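Local coordinates for serine protease inhibitor (Thermoanaerobacter tengcongensis, PDB 2PEF), which probably inhibits serine proteases as a member of the serpin family, is captured here in the latent state, and uses its N terminus to trap the metastable native state, at residues Y306-H312 and V328-T334; S94-K98 and D156-I161; P350-A354 and F365-L370; F9-A14 and S359-P363. All coordinates share one frame; numbering follows the deposited sequence. Where two conformers were deposited one is given.

Contact 1. Residues Y306-H312 and V328-T334; sequences YISEVLH and VTSVDIT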
loop_
_atom_site.group_PDB
_atom_site.type_symbol
_atom_site.label_atom_id
_atom_site.label_comp_id
_atom_site.label_asym_id
_atom_site.label_seq_id
_atom_site.Cartn_x
_atom_site.Cartn_y
_atom_site.Cartn_z
ATOM N N TYR A 306 13.190 -16.900 9.965
ATOM C CA TYR A 306 13.393 -16.257 8.673
ATOM C C TYR A 306 12.036 -15.966 8.046
ATOM O O TYR A 306 11.041 -16.606 8.388
ATOM C CB TYR A 306 14.245 -17.137 7.749
ATOM C CG TYR A 306 13.580 -18.415 7.284
ATOM C CD1 TYR A 306 12.948 -18.480 6.042
ATOM C CD2 TYR A 306 13.600 -19.567 8.078
ATOM C CE1 TYR A 306 12.341 -19.653 5.603
ATOM C CE2 TYR A 306 12.997 -20.745 7.649
ATOM C CZ TYR A 306 12.370 -20.780 6.411
ATOM O OH TYR A 306 11.774 -21.943 5.983
ATOM N N ILE A 307 11.993 -15.002 7.133
ATOM C CA ILE A 307 10.745 -14.665 6.460
ATOM C C ILE A 307 10.467 -15.658 5.334
ATOM O O ILE A 307 11.309 -15.871 4.460
ATOM C CB ILE A 307 10.754 -13.220 5.920
ATOM C CG1 ILE A 307 10.967 -12.230 7.070
ATOM C CG2 ILE A 307 9.454 -12.922 5.163
ATOM C CD1 ILE A 307 11.183 -10.797 6.632
ATOM N N SER A 308 9.284 -16.265 5.376
ATOM C CA SER A 308 8.843 -17.169 4.320
ATOM C C SER A 308 8.255 -16.371 3.163
ATOM O O SER A 308 8.739 -16.454 2.033
ATOM C CB SER A 308 7.824 -18.176 4.859
ATOM O OG SER A 308 6.737 -17.514 5.482
ATOM N N GLU A 309 7.216 -15.593 3.453
ATOM C CA GLU A 309 6.569 -14.766 2.439
ATOM C C GLU A 309 6.153 -13.413 2.987
ATOM O O GLU A 309 5.755 -13.294 4.151
ATOM C CB GLU A 309 5.345 -15.476 1.849
ATOM C CG GLU A 309 5.659 -16.694 0.979
ATOM C CD GLU A 309 4.474 -17.147 0.139
ATOM O OE1 GLU A 309 3.385 -16.539 0.251
ATOM O OE2 GLU A 309 4.636 -18.115 -0.635
ATOM N N VAL A 310 6.257 -12.396 2.139
ATOM C CA VAL A 310 5.638 -11.104 2.402
ATOM C C VAL A 310 4.475 -10.988 1.421
ATOM O O VAL A 310 4.680 -10.953 0.202
ATOM C CB VAL A 310 6.637 -9.932 2.240
ATOM C CG1 VAL A 310 5.935 -8.591 2.441
ATOM C CG2 VAL A 310 7.790 -10.072 3.228
ATOM N N LEU A 311 3.260 -10.961 1.960
ATOM C CA LEU A 311 2.047 -10.941 1.146
ATOM C C LEU A 311 1.325 -9.609 1.290
ATOM O O LEU A 311 1.225 -9.065 2.387
ATOM C CB LEU A 311 1.123 -12.097 1.537
ATOM C CG LEU A 311 -0.107 -12.416 0.673
ATOM C CD1 LEU A 311 0.290 -12.972 -0.690
ATOM C CD2 LEU A 311 -1.027 -13.390 1.401
ATOM N N HIS A 312 0.822 -9.105 0.166
ATOM C CA HIS A 312 0.132 -7.828 0.097
ATOM C C HIS A 312 -1.227 -8.042 -0.562
ATOM O O HIS A 312 -1.300 -8.624 -1.638
ATOM C CB HIS A 312 0.966 -6.840 -0.728
ATOM C CG HIS A 312 0.651 -5.402 -0.457
ATOM N ND1 HIS A 312 0.148 -4.547 -1.413
ATOM C CD2 HIS A 312 0.783 -4.666 0.669
ATOM C CE1 HIS A 312 -0.017 -3.348 -0.883
ATOM N NE2 HIS A 312 0.360 -3.393 0.379
ATOM N N VAL A 328 -3.673 -4.812 3.266
ATOM C CA VAL A 328 -3.064 -5.601 4.317
ATOM C C VAL A 328 -1.701 -6.041 3.820
ATOM O O VAL A 328 -1.542 -6.394 2.650
ATOM C CB VAL A 328 -3.910 -6.849 4.681
ATOM C CG1 VAL A 328 -3.169 -7.741 5.677
ATOM C CG2 VAL A 328 -5.264 -6.437 5.250
ATOM N N THR A 329 -0.717 -5.963 4.708
ATOM C CA THR A 329 0.591 -6.560 4.461
ATOM C C THR A 329 0.903 -7.527 5.600
ATOM O O THR A 329 0.850 -7.158 6.768
ATOM C CB THR A 329 1.708 -5.502 4.350
ATOM O OG1 THR A 329 1.292 -4.452 3.469
ATOM C CG2 THR A 329 2.994 -6.136 3.818
ATOM N N SER A 330 1.209 -8.769 5.243
ATOM C CA SER A 330 1.564 -9.770 6.240
ATOM C C SER A 330 2.990 -10.272 6.035
ATOM O O SER A 330 3.497 -10.320 4.907
ATOM C CB SER A 330 0.566 -10.934 6.236
ATOM O OG SER A 330 0.531 -11.562 4.970
ATOM N N VAL A 331 3.636 -10.626 7.143
ATOM C CA VAL A 331 4.979 -11.190 7.123
ATOM C C VAL A 331 4.938 -12.568 7.783
ATOM O O VAL A 331 4.455 -12.711 8.911
ATOM C CB VAL A 331 5.989 -10.261 7.849
ATOM C CG1 VAL A 331 7.375 -10.903 7.923
ATOM C CG2 VAL A 331 6.060 -8.900 7.162
ATOM N N ASP A 332 5.437 -13.568 7.053
ATOM C CA ASP A 332 5.483 -14.985 7.473
ATOM C C ASP A 332 4.209 -15.824 7.244
ATOM O O ASP A 332 4.164 -16.996 7.629
ATOM C CB ASP A 332 6.032 -15.166 8.900
ATOM C CG ASP A 332 7.395 -15.841 8.926
ATOM O OD1 ASP A 332 8.083 -15.746 9.967
ATOM O OD2 ASP A 332 7.778 -16.477 7.917
ATOM N N ILE A 333 3.188 -15.228 6.632
ATOM C CA ILE A 333 2.015 -15.988 6.200
ATOM C C ILE A 333 2.238 -16.469 4.764
ATOM O O ILE A 333 2.378 -15.659 3.845
ATOM C CB ILE A 333 0.691 -15.174 6.304
ATOM C CG1 ILE A 333 0.331 -14.907 7.770
ATOM C CG2 ILE A 333 -0.457 -15.918 5.613
ATOM C CD1 ILE A 333 -0.835 -13.942 7.978
ATOM N N THR A 334 2.286 -17.788 4.589
ATOM C CA THR A 334 2.410 -18.386 3.261
ATOM C C THR A 334 1.019 -18.715 2.725
ATOM O O THR A 334 0.320 -19.574 3.269
ATOM C CB THR A 334 3.289 -19.663 3.279
ATOM O OG1 THR A 334 4.567 -19.368 3.858
ATOM C CG2 THR A 334 3.494 -20.206 1.868
HETATM O O HOH W 1 9.355 -18.643 8.475
HETATM O O HOH W 2 4.969 -19.309 6.517
HETATM O O HOH W 3 2.803 -13.080 4.623
#
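Tyr-306 reaches Asp-332 through a bridging water, which donates both to Tyr-306 O and to Asp-332 OD2. Next, Ile-307 turns its CG1 to Val-331 CG1 (3.9 Å), on the side covered by helix 35-46. Ser-308 then grips the same carboxylate oxygen twice. Its OG, tucked between the backbone N and the carbonyl carbon (chi1 55°), donates to the anti lone pair of Asp-332 OD2 at 2.8 Å, while Ser-308 N comes to Asp-332 OD2 at 3.0 Å from 36° above the carboxylate plane. With the water, three donors hold this oxygen. Asp-332 has a left-handed backbone (phi 84°) just beyond the last strand residue, and its N donates to Glu-309 O at 2.9 Å. The extended Glu-309 side chain crosses Thr-334 at about a right angle, OE2 lying 3.5 Å from Thr-334 CG2, before forming a salt bridge with Lys-273. From Val-310 onward the pairing is regular antiparallel sheet. By family topology, strand 322-331 is the N-terminal part of the reactive-centre loop, inserted into sheet A, the hallmark of a latent serpin, and strand 310-318 forms one of its flanks. Leu-311 and Ser-330 form a hydrogen-bonded pair, with Leu-311 N bound to Ser-330 O at 3.0 Å and Leu-311 CB 3.5 Å from Ser-330 OG. His-312 continues as a non-hydrogen-bonded pair with Thr-329, its CA directed at Val-328 O.

Contact 2. Residues S94-K98 and D156-I161; sequences SIWFK and DVMYLI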
loop_
_atom_site.group_PDB
_atom_site.type_symbol
_atom_site.label_atom_id
_atom_site.label_comp_id
_atom_site.label_asym_id
_atom_site.label_seq_id
_atom_site.Cartn_x
_atom_site.Cartn_y
_atom_site.Cartn_z
ATOM N N SER A 94 -0.464 -5.453 14.073
ATOM C CA SER A 94 -0.517 -6.549 15.029
ATOM C C SER A 94 0.628 -7.535 14.865
ATOM O O SER A 94 1.211 -7.662 13.786
ATOM C CB SER A 94 -1.869 -7.277 14.966
ATOM O OG SER A 94 -2.096 -7.833 13.689
ATOM N N ILE A 95 0.951 -8.206 15.966
ATOM C CA ILE A 95 1.887 -9.320 15.981
ATOM C C ILE A 95 1.114 -10.492 16.562
ATOM O O ILE A 95 0.328 -10.327 17.503
ATOM C CB ILE A 95 3.128 -9.040 16.886
ATOM C CG1 ILE A 95 3.658 -7.607 16.701
ATOM C CG2 ILE A 95 4.219 -10.108 16.681
ATOM C CD1 ILE A 95 4.246 -7.284 15.334
ATOM N N TRP A 96 1.318 -11.665 15.970
ATOM C CA TRP A 96 0.716 -12.904 16.441
ATOM C C TRP A 96 1.852 -13.897 16.616
ATOM O O TRP A 96 2.606 -14.148 15.677
ATOM C CB TRP A 96 -0.285 -13.442 15.408
ATOM C CG TRP A 96 -1.370 -12.469 15.030
ATOM C CD1 TRP A 96 -1.244 -11.362 14.239
ATOM C CD2 TRP A 96 -2.747 -12.535 15.410
ATOM N NE1 TRP A 96 -2.456 -10.723 14.117
ATOM C CE2 TRP A 96 -3.399 -11.425 14.821
ATOM C CE3 TRP A 96 -3.499 -13.428 16.188
ATOM C CZ2 TRP A 96 -4.763 -11.180 14.992
ATOM C CZ3 TRP A 96 -4.857 -13.183 16.359
ATOM C CH2 TRP A 96 -5.474 -12.068 15.760
ATOM N N PHE A 97 1.998 -14.437 17.824
ATOM C CA PHE A 97 3.057 -15.410 18.088
ATOM C C PHE A 97 2.554 -16.664 18.800
ATOM O O PHE A 97 1.626 -16.601 19.612
ATOM C CB PHE A 97 4.248 -14.775 18.829
ATOM C CG PHE A 97 3.942 -14.344 20.239
ATOM C CD1 PHE A 97 4.097 -15.229 21.302
ATOM C CD2 PHE A 97 3.515 -13.048 20.506
ATOM C CE1 PHE A 97 3.821 -14.834 22.609
ATOM C CE2 PHE A 97 3.237 -12.644 21.815
ATOM C CZ PHE A 97 3.392 -13.538 22.865
ATOM N N LYS A 98 3.178 -17.795 18.482
ATOM C CA LYS A 98 2.819 -19.087 19.057
ATOM C C LYS A 98 3.432 -19.239 20.446
ATOM O O LYS A 98 4.620 -19.537 20.584
ATOM C CB LYS A 98 3.270 -20.225 18.138
ATOM C CG LYS A 98 2.763 -21.592 18.553
ATOM C CD LYS A 98 3.174 -22.654 17.549
ATOM C CE LYS A 98 2.641 -24.015 17.947
ATOM N NZ LYS A 98 3.183 -25.083 17.067
ATOM N N ASP A 156 5.230 -22.308 11.423
ATOM C CA ASP A 156 4.892 -20.924 11.781
ATOM C C ASP A 156 4.879 -20.661 13.282
ATOM O O ASP A 156 4.270 -21.412 14.048
ATOM C CB ASP A 156 3.533 -20.534 11.189
ATOM C CG ASP A 156 3.531 -20.524 9.670
ATOM O OD1 ASP A 156 4.620 -20.555 9.063
ATOM O OD2 ASP A 156 2.429 -20.473 9.082
ATOM N N VAL A 157 5.547 -19.585 13.695
ATOM C CA VAL A 157 5.573 -19.188 15.107
ATOM C C VAL A 157 5.247 -17.710 15.330
ATOM O O VAL A 157 4.850 -17.325 16.428
ATOM C CB VAL A 157 6.920 -19.520 15.806
ATOM C CG1 VAL A 157 7.095 -21.032 15.982
ATOM C CG2 VAL A 157 8.090 -18.910 15.055
ATOM N N MET A 158 5.430 -16.887 14.300
ATOM C CA MET A 158 5.108 -15.463 14.396
ATOM C C MET A 158 4.641 -14.855 13.077
ATOM O O MET A 158 5.229 -15.101 12.027
ATOM C CB MET A 158 6.285 -14.650 14.956
ATOM C CG MET A 158 5.926 -13.179 15.204
ATOM S SD MET A 158 7.310 -12.033 15.310
ATOM C CE MET A 158 7.559 -11.998 17.079
ATOM N N TYR A 159 3.571 -14.066 13.151
ATOM C CA TYR A 159 3.128 -13.255 12.028
ATOM C C TYR A 159 3.147 -11.785 12.437
ATOM O O TYR A 159 2.843 -11.443 13.582
ATOM C CB TYR A 159 1.704 -13.613 11.607
ATOM C CG TYR A 159 1.437 -15.051 11.220
ATOM C CD1 TYR A 159 0.227 -15.655 11.556
ATOM C CD2 TYR A 159 2.372 -15.804 10.506
ATOM C CE1 TYR A 159 -0.048 -16.966 11.200
ATOM C CE2 TYR A 159 2.105 -17.121 10.145
ATOM C CZ TYR A 159 0.892 -17.691 10.494
ATOM O OH TYR A 159 0.616 -18.987 10.147
ATOM N N LEU A 160 3.492 -10.925 11.484
ATOM C CA LEU A 160 3.373 -9.483 11.652
ATOM C C LEU A 160 2.437 -8.993 10.557
ATOM O O LEU A 160 2.585 -9.364 9.393
ATOM C CB LEU A 160 4.739 -8.795 11.551
ATOM C CG LEU A 160 5.835 -9.279 12.512
ATOM C CD1 LEU A 160 6.618 -10.465 11.929
ATOM C CD2 LEU A 160 6.788 -8.149 12.855
ATOM N N ILE A 161 1.460 -8.177 10.936
ATOM C CA ILE A 161 0.424 -7.747 10.001
ATOM C C ILE A 161 0.141 -6.263 10.154
ATOM O O ILE A 161 -0.019 -5.764 11.269
ATOM C CB ILE A 161 -0.907 -8.541 10.187
ATOM C CG1 ILE A 161 -0.661 -10.053 10.099
ATOM C CG2 ILE A 161 -1.941 -8.108 9.138
ATOM C CD1 ILE A 161 -1.826 -10.912 10.549
#
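Ile-95 is the wedge between Leu-160 and Met-158 on one face of this antiparallel pair, which belongs to serpin sheet A. Its CD1 lies beside Leu-160 CD2 (3.7 Å), the two side chains pointing the same way. Its CG2 fills the hollow of Met-158, meeting CG at 3.8 Å; the bend of the methionine at chi3 (-94°) brings SD and CE round the same methyl. Phe-97 leans off toward Phe-102 instead. On the other face the Trp-96 indole slants across the end of Ile-161, whose CD1 sits 3.6 Å from Trp-96 NE1. That NE1 also donates to Ser-94 OG at 2.9 Å, in a bent bond (138°) that steadies the ring within its own strand. Helix 127-140 covers this face, and Phe-121 stacks on the indole. Without the indole, as with a serine here, Ile-161 CD1 and Phe-121 would probably face a gap and Ser-94 OG would lose its indole donor. Backbone bonds close the pairing, from Ser-94 with Ile-161 through Trp-96 with Tyr-159 to Lys-98 N on Val-157 O. The Tyr-159 ring swings away from the tryptophan, and its OH donates to Asp-156 OD2 at 2.6 Å, on the anti side and 34° out of the carboxylate plane.

Contact 3. Residues P350-A354 and F365-L370; sequences PFIFA and FIGTVL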
loop_
_atom_site.group_PDB
_atom_site.type_symbol
_atom_site.label_atom_id
_atom_site.label_comp_id
_atom_site.label_asym_id
_atom_site.label_seq_id
_atom_site.Cartn_x
_atom_site.Cartn_y
_atom_site.Cartn_z
ATOM N N PRO A 350 -5.647 3.165 -20.734
ATOM C CA PRO A 350 -5.403 2.770 -19.351
ATOM C C PRO A 350 -4.704 3.909 -18.624
ATOM O O PRO A 350 -4.162 4.814 -19.272
ATOM C CB PRO A 350 -4.475 1.559 -19.487
ATOM C CG PRO A 350 -3.783 1.767 -20.781
ATOM C CD PRO A 350 -4.770 2.438 -21.673
ATOM N N PHE A 351 -4.734 3.880 -17.296
ATOM C CA PHE A 351 -4.159 4.963 -16.516
ATOM C C PHE A 351 -3.575 4.511 -15.190
ATOM O O PHE A 351 -3.913 3.448 -14.680
ATOM C CB PHE A 351 -5.180 6.093 -16.306
ATOM C CG PHE A 351 -6.404 5.688 -15.529
ATOM C CD1 PHE A 351 -6.448 5.843 -14.142
ATOM C CD2 PHE A 351 -7.525 5.186 -16.181
ATOM C CE1 PHE A 351 -7.583 5.487 -13.420
ATOM C CE2 PHE A 351 -8.664 4.826 -15.465
ATOM C CZ PHE A 351 -8.694 4.983 -14.083
ATOM N N ILE A 352 -2.684 5.342 -14.662
ATOM C CA ILE A 352 -2.055 5.130 -13.367
ATOM C C ILE A 352 -2.759 6.075 -12.410
ATOM O O ILE A 352 -3.151 7.172 -12.799
ATOM C CB ILE A 352 -0.524 5.439 -13.433
ATOM C CG1 ILE A 352 0.221 4.364 -14.233
ATOM C CG2 ILE A 352 0.105 5.550 -12.034
ATOM C CD1 ILE A 352 0.178 4.543 -15.732
ATOM N N PHE A 353 -2.956 5.649 -11.170
ATOM C CA PHE A 353 -3.541 6.544 -10.181
ATOM C C PHE A 353 -2.853 6.394 -8.838
ATOM O O PHE A 353 -2.173 5.395 -8.579
ATOM C CB PHE A 353 -5.050 6.306 -10.040
ATOM C CG PHE A 353 -5.389 4.989 -9.421
ATOM C CD1 PHE A 353 -5.503 4.861 -8.039
ATOM C CD2 PHE A 353 -5.593 3.876 -10.219
ATOM C CE1 PHE A 353 -5.802 3.632 -7.464
ATOM C CE2 PHE A 353 -5.888 2.641 -9.653
ATOM C CZ PHE A 353 -5.999 2.519 -8.272
ATOM N N ALA A 354 -3.047 7.397 -7.988
ATOM C CA ALA A 354 -2.563 7.351 -6.626
ATOM C C ALA A 354 -3.527 8.106 -5.729
ATOM O O ALA A 354 -4.177 9.061 -6.160
ATOM C CB ALA A 354 -1.183 7.941 -6.529
ATOM N N PHE A 365 -1.889 4.934 -1.567
ATOM C CA PHE A 365 -2.184 3.868 -2.521
ATOM C C PHE A 365 -1.705 4.301 -3.900
ATOM O O PHE A 365 -1.747 5.491 -4.242
ATOM C CB PHE A 365 -3.690 3.595 -2.573
ATOM C CG PHE A 365 -4.225 2.881 -1.362
ATOM C CD1 PHE A 365 -4.590 3.592 -0.217
ATOM C CD2 PHE A 365 -4.384 1.495 -1.372
ATOM C CE1 PHE A 365 -5.096 2.932 0.903
ATOM C CE2 PHE A 365 -4.883 0.826 -0.258
ATOM C CZ PHE A 365 -5.240 1.542 0.881
ATOM N N ILE A 366 -1.237 3.339 -4.688
ATOM C CA ILE A 366 -0.838 3.607 -6.073
ATOM C C ILE A 366 -1.146 2.374 -6.929
ATOM O O ILE A 366 -0.915 1.238 -6.509
ATOM C CB ILE A 366 0.646 4.085 -6.184
ATOM C CG1 ILE A 366 0.988 4.491 -7.623
ATOM C CG2 ILE A 366 1.617 3.033 -5.637
ATOM C CD1 ILE A 366 2.245 5.358 -7.739
ATOM N N GLY A 367 -1.706 2.600 -8.112
ATOM C CA GLY A 367 -2.155 1.483 -8.937
ATOM C C GLY A 367 -2.363 1.771 -10.404
ATOM O O GLY A 367 -2.073 2.864 -10.890
ATOM N N THR A 368 -2.861 0.761 -11.108
ATOM C CA THR A 368 -3.116 0.862 -12.538
ATOM C C THR A 368 -4.521 0.384 -12.833
ATOM O O THR A 368 -5.006 -0.557 -12.203
ATOM C CB THR A 368 -2.136 -0.001 -13.365
ATOM O OG1 THR A 368 -2.165 -1.353 -12.889
ATOM C CG2 THR A 368 -0.714 0.532 -13.264
ATOM N N VAL A 369 -5.179 1.043 -13.781
ATOM C CA VAL A 369 -6.449 0.548 -14.280
ATOM C C VAL A 369 -6.261 0.208 -15.751
ATOM O O VAL A 369 -6.198 1.099 -16.602
ATOM C CB VAL A 369 -7.604 1.554 -14.087
ATOM C CG1 VAL A 369 -8.886 1.035 -14.755
ATOM C CG2 VAL A 369 -7.843 1.816 -12.607
ATOM N N LEU A 370 -6.136 -1.087 -16.025
ATOM C CA LEU A 370 -5.973 -1.585 -17.389
ATOM C C LEU A 370 -7.320 -2.043 -17.929
ATOM O O LEU A 370 -7.562 -2.009 -19.136
ATOM C CB LEU A 370 -4.972 -2.751 -17.431
ATOM C CG LEU A 370 -3.574 -2.575 -16.817
ATOM C CD1 LEU A 370 -2.734 -3.825 -17.041
ATOM C CD2 LEU A 370 -2.871 -1.355 -17.390
#
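Val-369 lies under the ring of Phe-351, the two side chains running side by side. Val-369 CB sits 3.6 Å from the plane of that ring, shifted toward its rim, in a CH-pi contact, and Val-369 CG2 touches Phe-351 CZ at 3.6 Å. The same methyl meets Phe-353 CE2, also at 3.6 Å, so one valine branch is wedged between two phenylalanines. Phe-353 in turn lays a face over Gly-367, whose CA lies 4.2 Å from the Phe-353 ring centroid; with no side chain at this position, the ring can settle directly on the backbone. In both aromatics CG stands between the backbone N and the carbonyl carbon (chi1 62° and 69°), which swings the rings across toward the partner strand. Replacing Phe-351 by an alanine is likely to uncover Val-369 CB, which would lose the ring lying over it, and to open a gap beside Leu-263 and Pro-264. On the reverse face Ile-352 CG1 and Thr-368 CG2 run alongside each other. At the end of the pair Pro-350 CB touches Leu-370 CD2 at 3.9 Å. The backbones are tied by Val-369 N to Phe-351 O, nearly straight at 2.9 Å, and by a reciprocal pair of bonds between Phe-353 and Gly-367.

Further out, Phe-266 and Phe-224 meet the Phe-353 ring. Behind the sheet, Phe-21 of helix 7-22 and Ile-239 of helix 235-241 pack on Ile-352 and Thr-368, and Thr-368 OG1 is bound by Ser-31 N. This is the C-terminal antiparallel hairpin of serpin sheet B, in the hydrophobic heart of the fold.

Contact 4. Residues F9-A14 and S359-P363; sequences FIYNTA and STNLP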
loop_
_atom_site.group_PDB
_atom_site.type_symbol
_atom_site.label_atom_id
_atom_site.label_comp_id
_atom_site.label_asym_id
_atom_site.label_seq_id
_atom_site.Cartn_x
_atom_site.Cartn_y
_atom_site.Cartn_z
ATOM N N PHE A 9 12.924 12.185 4.794
ATOM C CA PHE A 9 11.887 11.156 4.883
ATOM C C PHE A 9 10.992 11.125 3.642
ATOM O O PHE A 9 10.706 10.053 3.112
ATOM C CB PHE A 9 11.028 11.322 6.145
ATOM C CG PHE A 9 9.871 10.358 6.214
ATOM C CD1 PHE A 9 10.055 9.065 6.693
ATOM C CD2 PHE A 9 8.598 10.740 5.787
ATOM C CE1 PHE A 9 8.988 8.162 6.753
ATOM C CE2 PHE A 9 7.522 9.841 5.841
ATOM C CZ PHE A 9 7.722 8.555 6.327
ATOM N N ILE A 10 10.539 12.292 3.193
ATOM C CA ILE A 10 9.657 12.356 2.027
ATOM C C ILE A 10 10.312 11.723 0.792
ATOM O O ILE A 10 9.748 10.803 0.193
ATOM C CB ILE A 10 9.167 13.799 1.735
ATOM C CG1 ILE A 10 8.297 14.302 2.894
ATOM C CG2 ILE A 10 8.390 13.853 0.417
ATOM C CD1 ILE A 10 7.945 15.780 2.840
ATOM N N TYR A 11 11.499 12.193 0.422
ATOM C CA TYR A 11 12.121 11.704 -0.811
ATOM C C TYR A 11 12.645 10.267 -0.712
ATOM O O TYR A 11 12.571 9.519 -1.689
ATOM C CB TYR A 11 13.161 12.686 -1.358
ATOM C CG TYR A 11 12.528 13.855 -2.096
ATOM C CD1 TYR A 11 12.343 15.084 -1.465
ATOM C CD2 TYR A 11 12.093 13.720 -3.417
ATOM C CE1 TYR A 11 11.759 16.155 -2.131
ATOM C CE2 TYR A 11 11.501 14.788 -4.095
ATOM C CZ TYR A 11 11.336 16.000 -3.443
ATOM O OH TYR A 11 10.756 17.062 -4.101
ATOM N N ASN A 12 13.133 9.869 0.460
ATOM C CA ASN A 12 13.514 8.469 0.678
ATOM C C ASN A 12 12.304 7.529 0.620
ATOM O O ASN A 12 12.363 6.476 -0.012
ATOM C CB ASN A 12 14.288 8.288 1.990
ATOM C CG ASN A 12 15.729 8.772 1.893
ATOM O OD1 ASN A 12 16.091 9.530 0.987
ATOM N ND2 ASN A 12 16.562 8.325 2.825
ATOM N N THR A 13 11.202 7.934 1.245
ATOM C CA THR A 13 9.981 7.122 1.253
ATOM C C THR A 13 9.349 7.091 -0.138
ATOM O O THR A 13 8.835 6.052 -0.563
ATOM C CB THR A 13 8.996 7.600 2.347
ATOM O OG1 THR A 13 9.660 7.544 3.614
ATOM C CG2 THR A 13 7.739 6.726 2.398
ATOM N N ALA A 14 9.434 8.215 -0.852
ATOM C CA ALA A 14 8.967 8.303 -2.236
ATOM C C ALA A 14 9.704 7.302 -3.120
ATOM O O ALA A 14 9.073 6.604 -3.920
ATOM C CB ALA A 14 9.122 9.725 -2.775
ATOM N N SER A 359 0.004 16.666 2.428
ATOM C CA SER A 359 1.051 17.306 3.233
ATOM C C SER A 359 2.461 16.926 2.771
ATOM O O SER A 359 3.425 17.640 3.061
ATOM C CB SER A 359 0.875 16.994 4.724
ATOM O OG SER A 359 1.259 15.660 5.024
ATOM N N THR A 360 2.576 15.808 2.053
ATOM C CA THR A 360 3.882 15.273 1.643
ATOM C C THR A 360 3.948 14.913 0.157
ATOM O O THR A 360 5.038 14.798 -0.406
ATOM C CB THR A 360 4.243 13.994 2.432
ATOM O OG1 THR A 360 3.254 12.989 2.176
ATOM C CG2 THR A 360 4.335 14.264 3.934
ATOM N N ASN A 361 2.780 14.728 -0.460
ATOM C CA ASN A 361 2.647 14.181 -1.819
ATOM C C ASN A 361 2.993 12.689 -1.936
ATOM O O ASN A 361 3.112 12.152 -3.038
ATOM C CB ASN A 361 3.399 15.026 -2.850
ATOM C CG ASN A 361 2.727 16.353 -3.104
ATOM O OD1 ASN A 361 1.524 16.499 -2.893
ATOM N ND2 ASN A 361 3.498 17.334 -3.558
ATOM N N LEU A 362 3.111 12.017 -0.791
ATOM C CA LEU A 362 3.382 10.581 -0.758
ATOM C C LEU A 362 2.148 9.748 -1.107
ATOM O O LEU A 362 1.044 10.058 -0.661
ATOM C CB LEU A 362 3.915 10.165 0.616
ATOM C CG LEU A 362 5.337 10.619 0.955
ATOM C CD1 LEU A 362 5.638 10.382 2.430
ATOM C CD2 LEU A 362 6.363 9.912 0.078
ATOM N N PRO A 363 2.334 8.682 -1.907
ATOM C CA PRO A 363 1.199 7.841 -2.285
ATOM C C PRO A 363 0.823 6.812 -1.218
ATOM O O PRO A 363 1.571 5.855 -0.976
ATOM C CB PRO A 363 1.694 7.147 -3.552
ATOM C CG PRO A 363 3.171 7.033 -3.365
ATOM C CD PRO A 363 3.595 8.220 -2.523
#
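An ST turn, in which Thr-360 OG1 accepts from Leu-362 N (3.1 Å), docks on helix 7-22 through Thr-360 and Leu-362. Leu-362 is the knob of the contact. Its CD2 comes to rest on the helix backbone, 3.5 Å from Ile-10 O and 3.6 Å from Ala-14 N, directly against the helical bond those two atoms make, with Ala-14 CB and the Thr-13 side chain alongside. The other branch, CD1, reaches Phe-9 CE2 at 3.9 Å. Leu-362 CG lies anti to its carbonyl carbon (chi1 -71°), and the fork thereby straddles the interval between Phe-9 and Ala-14. Ile-10 crosses Thr-360 obliquely, its CG2 3.6 Å from Thr-360 O and its CD1 close to the Thr-360 methyl. Within the helix, Thr-13 OG1 donates to Phe-9 O at 2.8 Å, while Thr-13 N binds the same oxygen from the opposite face of its plane. That hydroxyl also lies over one face of the Phe-9 ring. Asp-357 holds Thr-360 OG1 from the preceding strand. Tyr-77 of helix 67-80 touches Phe-9, Thr-360 and Leu-362 together, so the turn between strands 345-357 and 362-372 is lodged between two helices, with Asn-361 leaning on helix 244-252.

Contacts 2, 1 and 3 follow one another along the chain, and contact 4 joins the beginning to the end, enclosing contacts 1 and 2. Contacts 1 and 2 are neighbours in sheet A, their centres 10 Å apart, where strand 158-169 meets the inserted strand 322-331 and Val-331 N lies 2.8 Å from Leu-160 O, a probable hydrogen bond. Contacts 3 and 4 share strand 362-372, with centres 18 Å apart; Ala-354 packs on Pro-363. Contacts 1 and 3 lie on opposite sides of the chain's centre, about 24 Å between centres. The arrangement thus pairs a sheet A expanded by loop insertion, as in latent serpins, with the C-terminal hairpin held against helix 7-22.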